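Long-range contacts in prolyl-4 hydroxylase (Chlamydomonas reinhardtii, PDB 2V4A), which probably hydroxylates peptidyl proline at the 4-position, as an iron- and 2-oxoglutarate-dependent dioxygenase of a green alga: residues A[32-37]-A[189-194]; A[138-143]-A[193-198]; A[142-147]-A[221-226]. All coordinates share one frame; numbering follows the deposited sequence.

Contact 1: A[32-37]-A[189-194]; sequences FLLKNF and ALMFYS
Four main-chain hydrogen bonds tie F32 and L34 to M191 and A189. F32 N gives to M191 O at 2.9 Å, and M191 N gives back to F32 O, also at 2.9 Å. This second bond is nearly straight, with an N-H...O angle of 170°. Two residues on, L34 N reaches A189 O at 2.7 Å, and A189 N returns to L34 O. F32 with M191 and L34 with A189 are therefore antiparallel hydrogen-bonded pairs. L33 and L190 form the non-hydrogen-bonded pair between them. A weaker CA-H...O contact is added by L33 CA, which lies 3.5 Å from A189 O.

The packing differs on the two faces. On the face of F32, L34, A189 and M191, the methyl of A189 meets the root of F37. A189 CB is 3.8 Å from F37 CB and just as near to CD2 of the ring. F37 follows the end of the strand. With CG anti to the backbone N (chi1 -177°), the near side of its ring, at CD2, stays by A189 CB while the far end leads off to V95 and V98 of helix 86-99. The ring also packs edge-to-face with W18. The extended side chain of selenomethionine M191 brings SE to 4.4 Å from L34 CD1, a loose apolar contact. On the other face, L190 CD1 lies against F32 O at 3.6 Å, and L33 CD1 lies near A189 O.

Beyond the strand, the chain turn is tied back by D188, which bonds N36 N and forms a salt bridge with K35 NZ. The N-to-C directions of the two short strand segments make 150°. This is an antiparallel pair inside the large sheet, consistent with the double-stranded beta-helix core of 2OG-Fe(II) oxygenases.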
loop_
_atom_site.group_PDB
_atom_site.type_symbol
_atom_site.label_atom_id
_atom_site.label_comp_id
_atom_site.label_asym_id
_atom_site.label_seq_id
_atom_site.Cartn_x
_atom_site.Cartn_y
_atom_site.Cartn_z
ATOM N N PHE A 32 9.237 -0.728 4.489
ATOM C CA PHE A 32 8.992 0.062 5.681
ATOM C C PHE A 32 7.496 0.055 5.955
ATOM O O PHE A 32 6.710 0.127 5.016
ATOM C CB PHE A 32 9.402 1.550 5.462
ATOM C CG PHE A 32 10.850 1.738 5.183
ATOM C CD1 PHE A 32 11.774 1.892 6.236
ATOM C CD2 PHE A 32 11.324 1.715 3.860
ATOM C CE1 PHE A 32 13.145 2.031 5.961
ATOM C CE2 PHE A 32 12.707 1.848 3.580
ATOM C CZ PHE A 32 13.612 1.991 4.619
ATOM N N LEU A 33 7.125 -0.021 7.237
ATOM C CA LEU A 33 5.766 0.241 7.688
ATOM C C LEU A 33 5.664 1.683 8.195
ATOM O O LEU A 33 6.502 2.130 9.028
ATOM C CB LEU A 33 5.408 -0.747 8.813
ATOM C CG LEU A 33 3.978 -0.668 9.393
ATOM C CD1 LEU A 33 2.940 -1.090 8.360
ATOM C CD2 LEU A 33 3.863 -1.533 10.648
ATOM N N LEU A 34 4.678 2.415 7.689
ATOM C CA LEU A 34 4.436 3.807 8.111
ATOM C C LEU A 34 3.176 3.804 8.975
ATOM O O LEU A 34 2.109 3.529 8.457
ATOM C CB LEU A 34 4.218 4.694 6.874
ATOM C CG LEU A 34 5.333 4.628 5.822
ATOM C CD1 LEU A 34 5.008 5.485 4.568
ATOM C CD2 LEU A 34 6.663 5.038 6.455
ATOM N N LYS A 35 3.323 4.066 10.278
ATOM C CA LYS A 35 2.222 3.960 11.251
ATOM C C LYS A 35 1.359 5.197 11.207
ATOM O O LYS A 35 1.883 6.311 11.260
ATOM C CB LYS A 35 2.739 3.741 12.669
ATOM C CG LYS A 35 3.713 2.585 12.792
ATOM C CD LYS A 35 2.991 1.257 12.772
ATOM C CE LYS A 35 1.876 1.210 13.799
ATOM N NZ LYS A 35 1.020 -0.031 13.738
ATOM N N ASN A 36 0.048 5.002 11.091
ATOM C CA ASN A 36 -0.907 6.128 11.044
ATOM C C ASN A 36 -0.575 7.114 9.934
ATOM O O ASN A 36 -0.556 8.354 10.122
ATOM C CB ASN A 36 -0.988 6.812 12.388
ATOM C CG ASN A 36 -1.484 5.878 13.447
ATOM O OD1 ASN A 36 -2.671 5.509 13.441
ATOM N ND2 ASN A 36 -0.591 5.438 14.333
ATOM N N PHE A 37 -0.326 6.547 8.775
ATOM C CA PHE A 37 -0.000 7.334 7.574
ATOM C C PHE A 37 -1.259 8.086 7.129
ATOM O O PHE A 37 -1.150 9.235 6.650
ATOM C CB PHE A 37 0.538 6.402 6.461
ATOM C CG PHE A 37 0.968 7.146 5.186
ATOM C CD1 PHE A 37 2.070 7.996 5.185
ATOM C CD2 PHE A 37 0.210 7.027 4.009
ATOM C CE1 PHE A 37 2.467 8.695 3.984
ATOM C CE2 PHE A 37 0.566 7.713 2.835
ATOM C CZ PHE A 37 1.692 8.545 2.811
ATOM N N ALA A 189 0.473 2.153 6.533
ATOM C CA ALA A 189 0.855 1.949 5.114
ATOM C C ALA A 189 2.152 1.158 4.999
ATOM O O ALA A 189 3.166 1.443 5.676
ATOM C CB ALA A 189 0.955 3.275 4.347
ATOM N N LEU A 190 2.124 0.188 4.112
ATOM C CA LEU A 190 3.304 -0.597 3.807
ATOM C C LEU A 190 3.952 -0.069 2.505
ATOM O O LEU A 190 3.328 -0.014 1.465
ATOM C CB LEU A 190 2.972 -2.109 3.723
ATOM C CG LEU A 190 4.098 -2.928 3.059
ATOM C CD1 LEU A 190 5.281 -3.064 4.012
ATOM C CD2 LEU A 190 3.667 -4.292 2.563
HETATM N N MSE A 191 5.200 0.380 2.605
HETATM C CA MSE A 191 5.939 0.914 1.455
HETATM C C MSE A 191 7.092 -0.061 1.109
HETATM O O MSE A 191 7.849 -0.445 1.985
HETATM C CB MSE A 191 6.527 2.283 1.877
HETATM C CG MSE A 191 7.269 3.022 0.814
HETATM SE SE MSE A 191 8.186 4.587 1.610
HETATM C CE MSE A 191 9.503 4.438 0.263
ATOM N N PHE A 192 7.236 -0.411 -0.165
ATOM C CA PHE A 192 8.362 -1.290 -0.560
ATOM C C PHE A 192 8.812 -1.056 -1.999
ATOM O O PHE A 192 8.041 -0.547 -2.818
ATOM C CB PHE A 192 8.050 -2.777 -0.279
ATOM C CG PHE A 192 6.848 -3.331 -1.022
ATOM C CD1 PHE A 192 5.596 -3.307 -0.437
ATOM C CD2 PHE A 192 6.994 -3.944 -2.295
ATOM C CE1 PHE A 192 4.450 -3.842 -1.119
ATOM C CE2 PHE A 192 5.883 -4.497 -2.968
ATOM C CZ PHE A 192 4.601 -4.446 -2.375
ATOM N N TYR A 193 10.071 -1.386 -2.276
ATOM C CA TYR A 193 10.687 -1.163 -3.580
ATOM C C TYR A 193 10.692 -2.432 -4.378
ATOM O O TYR A 193 11.026 -3.492 -3.867
ATOM C CB TYR A 193 12.146 -0.698 -3.418
ATOM C CG TYR A 193 12.262 0.678 -2.827
ATOM C CD1 TYR A 193 12.100 0.876 -1.458
ATOM C CD2 TYR A 193 12.537 1.783 -3.635
ATOM C CE1 TYR A 193 12.214 2.157 -0.892
ATOM C CE2 TYR A 193 12.630 3.057 -3.082
ATOM C CZ TYR A 193 12.481 3.229 -1.711
ATOM O OH TYR A 193 12.556 4.470 -1.145
ATOM N N SER A 194 10.351 -2.313 -5.643
ATOM C CA SER A 194 10.257 -3.487 -6.514
ATOM C C SER A 194 11.497 -3.575 -7.407
ATOM O O SER A 194 11.659 -4.544 -8.126
ATOM C CB SER A 194 8.984 -3.448 -7.346
ATOM O OG SER A 194 8.849 -2.199 -7.970
#

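Contact 2: A[138-143]-A[193-198]; sequences GGQRVV and YSLKPD
S194 N donates to V142 O at 2.9 Å where strand 189-193 gives way to a loop beside strand 141-148. V143 and Y193 form an antiparallel non-hydrogen-bonded pair. V143 also belongs to a classic beta bulge: V142 and V143 both face I224 of the strand on the other side. The S194 bond comes from above the carbonyl plane of V142, 43° out of it. The same oxygen also takes a CA-H...O contact from Y193 CA, at 3.2 Å. S194 OG is 3.2 Å from R141 O, at most a weak hydrogen bond, since its proton has another acceptor within reach. L195 N is buried here and has no partner in the model.

Side chains fill in around this backbone link. V143 and Y193 lie alongside each other and point the same way. V143 CG2 touches the tyrosine ring at CE2, 3.5 Å away, and at CD2. With CG1 anti to the backbone N (chi1 172°), CG2 is the branch that meets the ring. On the loop side, CB of L195 points toward strand 141-148, and L195 CG rests against R141 O at 3.6 Å. The side chains of V142 and L195 cross at about a right angle.

Outer partners hold the two segments in place. R141 NE forms a salt bridge with E107, and its guanidinium makes a cation-pi contact with W223. Y193 is bonded through its backbone to R30, and L195 also packs on V226. At the outer margin of this surface contact, L195 CD1 reaches Q140 CB at 3.8 Å.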
loop_
_atom_site.group_PDB
_atom_site.type_symbol
_atom_site.label_atom_id
_atom_site.label_comp_id
_atom_site.label_asym_id
_atom_site.label_seq_id
_atom_site.Cartn_x
_atom_site.Cartn_y
_atom_site.Cartn_z
ATOM N N GLY A 138 5.720 5.978 -17.774
ATOM C CA GLY A 138 6.597 6.255 -16.621
ATOM C C GLY A 138 7.772 5.295 -16.467
ATOM O O GLY A 138 8.545 5.407 -15.517
ATOM N N GLY A 139 7.927 4.373 -17.418
ATOM C CA GLY A 139 8.921 3.296 -17.331
ATOM C C GLY A 139 8.535 2.290 -16.242
ATOM O O GLY A 139 7.371 2.065 -16.002
ATOM N N GLN A 140 9.518 1.703 -15.575
ATOM C CA GLN A 140 9.265 0.637 -14.613
ATOM C C GLN A 140 8.568 1.196 -13.388
ATOM O O GLN A 140 8.845 2.329 -13.008
ATOM C CB GLN A 140 10.590 0.017 -14.141
ATOM C CG GLN A 140 11.355 -0.893 -15.156
ATOM C CD GLN A 140 10.568 -2.140 -15.504
ATOM O OE1 GLN A 140 10.260 -2.943 -14.628
ATOM N NE2 GLN A 140 10.227 -2.301 -16.780
ATOM N N ARG A 141 7.645 0.424 -12.802
ATOM C CA ARG A 141 7.241 0.631 -11.390
ATOM C C ARG A 141 8.426 0.393 -10.434
ATOM O O ARG A 141 9.218 -0.528 -10.656
ATOM C CB ARG A 141 6.111 -0.301 -11.015
ATOM C CG ARG A 141 4.766 0.126 -11.554
ATOM C CD ARG A 141 3.777 -1.022 -11.373
ATOM N NE ARG A 141 2.404 -0.601 -11.591
ATOM C CZ ARG A 141 1.356 -1.421 -11.489
ATOM N NH1 ARG A 141 1.547 -2.707 -11.181
ATOM N NH2 ARG A 141 0.115 -0.961 -11.698
ATOM N N VAL A 142 8.571 1.254 -9.418
ATOM C CA VAL A 142 9.723 1.230 -8.525
ATOM C C VAL A 142 9.264 1.122 -7.071
ATOM O O VAL A 142 9.935 0.482 -6.261
ATOM C CB VAL A 142 10.680 2.432 -8.735
ATOM C CG1 VAL A 142 9.998 3.747 -8.503
ATOM C CG2 VAL A 142 11.941 2.331 -7.859
ATOM N N VAL A 143 8.127 1.721 -6.737
ATOM C CA VAL A 143 7.678 1.662 -5.333
ATOM C C VAL A 143 6.192 1.403 -5.311
ATOM O O VAL A 143 5.437 2.018 -6.074
ATOM C CB VAL A 143 7.904 3.020 -4.595
ATOM C CG1 VAL A 143 7.256 3.007 -3.187
ATOM C CG2 VAL A 143 9.404 3.326 -4.480
ATOM N N TYR A 193 10.071 -1.386 -2.276
ATOM C CA TYR A 193 10.687 -1.163 -3.580
ATOM C C TYR A 193 10.692 -2.432 -4.378
ATOM O O TYR A 193 11.026 -3.492 -3.867
ATOM C CB TYR A 193 12.146 -0.698 -3.418
ATOM C CG TYR A 193 12.262 0.678 -2.827
ATOM C CD1 TYR A 193 12.100 0.876 -1.458
ATOM C CD2 TYR A 193 12.537 1.783 -3.635
ATOM C CE1 TYR A 193 12.214 2.157 -0.892
ATOM C CE2 TYR A 193 12.630 3.057 -3.082
ATOM C CZ TYR A 193 12.481 3.229 -1.711
ATOM O OH TYR A 193 12.556 4.470 -1.145
ATOM N N SER A 194 10.351 -2.313 -5.643
ATOM C CA SER A 194 10.257 -3.487 -6.514
ATOM C C SER A 194 11.497 -3.575 -7.407
ATOM O O SER A 194 11.659 -4.544 -8.126
ATOM C CB SER A 194 8.984 -3.448 -7.346
ATOM O OG SER A 194 8.849 -2.199 -7.970
ATOM N N LEU A 195 12.359 -2.551 -7.356
ATOM C CA LEU A 195 13.656 -2.586 -8.050
ATOM C C LEU A 195 14.784 -2.406 -7.052
ATOM O O LEU A 195 14.616 -1.719 -6.049
ATOM C CB LEU A 195 13.774 -1.477 -9.107
ATOM C CG LEU A 195 12.713 -1.329 -10.216
ATOM C CD1 LEU A 195 12.972 -0.077 -11.136
ATOM C CD2 LEU A 195 12.607 -2.617 -11.033
ATOM N N LYS A 196 15.936 -3.006 -7.358
ATOM C CA LYS A 196 17.189 -2.779 -6.657
ATOM C C LYS A 196 17.683 -1.390 -7.056
ATOM O O LYS A 196 17.167 -0.813 -8.015
ATOM C CB LYS A 196 18.231 -3.855 -7.035
ATOM C CG LYS A 196 17.771 -5.288 -6.748
ATOM C CD LYS A 196 17.691 -5.528 -5.235
ATOM C CE LYS A 196 18.156 -6.930 -4.856
ATOM N NZ LYS A 196 18.559 -7.027 -3.407
ATOM N N PRO A 197 18.664 -0.833 -6.302
ATOM C CA PRO A 197 19.209 0.496 -6.632
ATOM C C PRO A 197 19.648 0.671 -8.082
ATOM O O PRO A 197 19.412 1.738 -8.676
ATOM C CB PRO A 197 20.416 0.625 -5.705
ATOM C CG PRO A 197 20.147 -0.264 -4.572
ATOM C CD PRO A 197 19.250 -1.379 -5.058
ATOM N N ASP A 198 20.308 -0.355 -8.642
ATOM C CA ASP A 198 20.719 -0.355 -10.050
ATOM C C ASP A 198 19.587 -0.503 -11.112
ATOM O O ASP A 198 19.870 -0.565 -12.324
ATOM C CB ASP A 198 21.835 -1.403 -10.286
ATOM C CG ASP A 198 21.360 -2.853 -10.074
ATOM O OD1 ASP A 198 20.147 -3.064 -9.887
ATOM O OD2 ASP A 198 22.216 -3.786 -10.054
#

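Contact 3: A[142-147]-A[221-226]; sequences VVTMLM and TKWIHV
T221 sets its CG2 3.8 Å from T144 CG2, and its CA makes a CA-H...O contact with M145 O. K222 pairs with M145 through two backbone hydrogen bonds, K222 N to M145 O and M145 N to K222 O, each 2.9 Å. Its CB is 4.0 Å from M147 CE, while its NZ leads away to E92 and the backbone O of E107. The W223 and T144 side chains run side by side in one direction. A water at the indole edge, in its plane, accepts a hydrogen bond from W223 NE1 at 2.8 Å and hydrogen-bonds T144 OG1. T144 OG1 lies beside its backbone N (chi1 -51°), which puts OG1 by the water and CG2 by T221. T221 CG2 lies over one indole face, toward the rim. With an alanine at T144, the water would probably lose its tie to strand 141-148 and a gap would open beside T221 CG2. I224 N bonds V143 O, and I224 O accepts from both V142 N, at 2.9 Å, and V143 N, at 3.3 Å. V226 CG1 meets V142 CB at 3.7 Å. Strand 218-225 runs antiparallel between strands 141-148 and 106-113, with helix 86-99 on the face of M145 and I224.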
loop_
_atom_site.group_PDB
_atom_site.type_symbol
_atom_site.label_atom_id
_atom_site.label_comp_id
_atom_site.label_asym_id
_atom_site.label_seq_id
_atom_site.Cartn_x
_atom_site.Cartn_y
_atom_site.Cartn_z
ATOM N N VAL A 142 8.571 1.254 -9.418
ATOM C CA VAL A 142 9.723 1.230 -8.525
ATOM C C VAL A 142 9.264 1.122 -7.071
ATOM O O VAL A 142 9.935 0.482 -6.261
ATOM C CB VAL A 142 10.680 2.432 -8.735
ATOM C CG1 VAL A 142 9.998 3.747 -8.503
ATOM C CG2 VAL A 142 11.941 2.331 -7.859
ATOM N N VAL A 143 8.127 1.721 -6.737
ATOM C CA VAL A 143 7.678 1.662 -5.333
ATOM C C VAL A 143 6.192 1.403 -5.311
ATOM O O VAL A 143 5.437 2.018 -6.074
ATOM C CB VAL A 143 7.904 3.020 -4.595
ATOM C CG1 VAL A 143 7.256 3.007 -3.187
ATOM C CG2 VAL A 143 9.404 3.326 -4.480
ATOM N N THR A 144 5.793 0.534 -4.397
ATOM C CA THR A 144 4.427 0.283 -4.059
ATOM C C THR A 144 4.129 0.803 -2.673
ATOM O O THR A 144 4.890 0.574 -1.737
ATOM C CB THR A 144 4.121 -1.235 -4.068
ATOM O OG1 THR A 144 4.565 -1.803 -5.300
ATOM C CG2 THR A 144 2.595 -1.498 -3.912
HETATM N N MSE A 145 2.976 1.475 -2.550
HETATM C CA MSE A 145 2.448 1.910 -1.258
HETATM C C MSE A 145 1.110 1.266 -1.071
HETATM O O MSE A 145 0.191 1.491 -1.869
HETATM C CB MSE A 145 2.270 3.424 -1.244
HETATM C CG MSE A 145 1.734 3.996 0.077
HETATM SE SE MSE A 145 3.017 4.354 1.429
HETATM C CE MSE A 145 4.302 5.491 0.498
ATOM N N LEU A 146 0.955 0.513 0.008
ATOM C CA LEU A 146 -0.288 -0.185 0.243
ATOM C C LEU A 146 -0.853 0.361 1.558
ATOM O O LEU A 146 -0.179 0.293 2.575
ATOM C CB LEU A 146 0.043 -1.667 0.370
ATOM C CG LEU A 146 -0.924 -2.738 -0.031
ATOM C CD1 LEU A 146 -0.089 -4.006 -0.208
ATOM C CD2 LEU A 146 -1.917 -2.835 1.180
HETATM N N MSE A 147 -2.063 0.923 1.522
HETATM C CA MSE A 147 -2.667 1.554 2.695
HETATM C C MSE A 147 -3.848 0.731 3.196
HETATM O O MSE A 147 -4.724 0.364 2.385
HETATM C CB MSE A 147 -3.108 2.962 2.317
HETATM C CG MSE A 147 -1.965 3.946 2.087
HETATM SE SE MSE A 147 -2.420 5.371 0.857
HETATM C CE MSE A 147 -1.910 4.205 -0.673
ATOM N N THR A 221 -4.022 0.981 -2.978
ATOM C CA THR A 221 -2.688 0.725 -3.456
ATOM C C THR A 221 -2.269 1.795 -4.471
ATOM O O THR A 221 -3.025 2.089 -5.364
ATOM C CB THR A 221 -2.587 -0.676 -4.130
ATOM O OG1 THR A 221 -3.040 -1.694 -3.218
ATOM C CG2 THR A 221 -1.105 -0.962 -4.483
ATOM N N LYS A 222 -1.117 2.412 -4.232
ATOM C CA LYS A 222 -0.467 3.419 -5.065
ATOM C C LYS A 222 0.818 2.872 -5.656
ATOM O O LYS A 222 1.732 2.507 -4.906
ATOM C CB LYS A 222 -0.092 4.624 -4.185
ATOM C CG LYS A 222 0.775 5.715 -4.893
ATOM C CD LYS A 222 0.090 6.408 -6.066
ATOM C CE LYS A 222 -1.124 7.207 -5.566
ATOM N NZ LYS A 222 -1.503 8.217 -6.559
ATOM N N TRP A 223 0.925 2.871 -6.973
ATOM C CA TRP A 223 2.186 2.511 -7.627
ATOM C C TRP A 223 2.834 3.765 -8.217
ATOM O O TRP A 223 2.134 4.673 -8.719
ATOM C CB TRP A 223 1.942 1.523 -8.754
ATOM C CG TRP A 223 1.692 0.157 -8.258
ATOM C CD1 TRP A 223 2.606 -0.702 -7.759
ATOM C CD2 TRP A 223 0.439 -0.497 -8.193
ATOM N NE1 TRP A 223 2.012 -1.884 -7.414
ATOM C CE2 TRP A 223 0.673 -1.784 -7.666
ATOM C CE3 TRP A 223 -0.875 -0.135 -8.571
ATOM C CZ2 TRP A 223 -0.348 -2.717 -7.483
ATOM C CZ3 TRP A 223 -1.898 -1.060 -8.372
ATOM C CH2 TRP A 223 -1.625 -2.337 -7.838
ATOM N N ILE A 224 4.158 3.790 -8.144
ATOM C CA ILE A 224 4.951 4.943 -8.532
ATOM C C ILE A 224 6.078 4.459 -9.431
ATOM O O ILE A 224 6.687 3.411 -9.146
ATOM C CB ILE A 224 5.575 5.578 -7.267
ATOM C CG1 ILE A 224 4.469 6.006 -6.293
ATOM C CG2 ILE A 224 6.548 6.761 -7.648
ATOM C CD1 ILE A 224 5.056 6.306 -4.926
ATOM N N HIS A 225 6.378 5.219 -10.498
ATOM C CA HIS A 225 7.334 4.813 -11.500
ATOM C C HIS A 225 8.673 5.526 -11.386
ATOM O O HIS A 225 8.767 6.542 -10.721
ATOM C CB HIS A 225 6.758 5.081 -12.915
ATOM C CG HIS A 225 5.577 4.221 -13.245
ATOM N ND1 HIS A 225 5.610 3.224 -14.199
ATOM C CD2 HIS A 225 4.331 4.193 -12.718
ATOM C CE1 HIS A 225 4.430 2.628 -14.256
ATOM N NE2 HIS A 225 3.631 3.207 -13.378
ATOM N N VAL A 226 9.672 5.023 -12.110
ATOM C CA VAL A 226 11.033 5.624 -12.100
ATOM C C VAL A 226 11.078 6.977 -12.834
ATOM O O VAL A 226 11.958 7.799 -12.577
ATOM C CB VAL A 226 12.091 4.672 -12.722
ATOM C CG1 VAL A 226 12.170 3.373 -11.952
ATOM C CG2 VAL A 226 11.775 4.396 -14.227
HETATM O O HOH W 1 3.240 -4.155 -6.406
#

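Contacts 1 and 3 are buried core pairings; contact 2 is at the surface, its centre about 15 Å from the chain centre. All three belong to one antiparallel sheet, with strands 30-34, 189-193, 141-148 and 218-225 in succession. Contact 1 joins the first two, contact 3 the last two, and contact 2 closes the middle pair where 189-193 runs out. L190 N to L146 O, 2.8 Å, links the core contacts. Contact 1 is a regular ladder; contact 3 is one up to its bulge. Both have helix 86-99 against one face. Contact 2 has one firm backbone bond, at most a weak hydroxyl one, and loop packing. It shares Y193 and S194 with contact 1, V142 and V143 with contact 3.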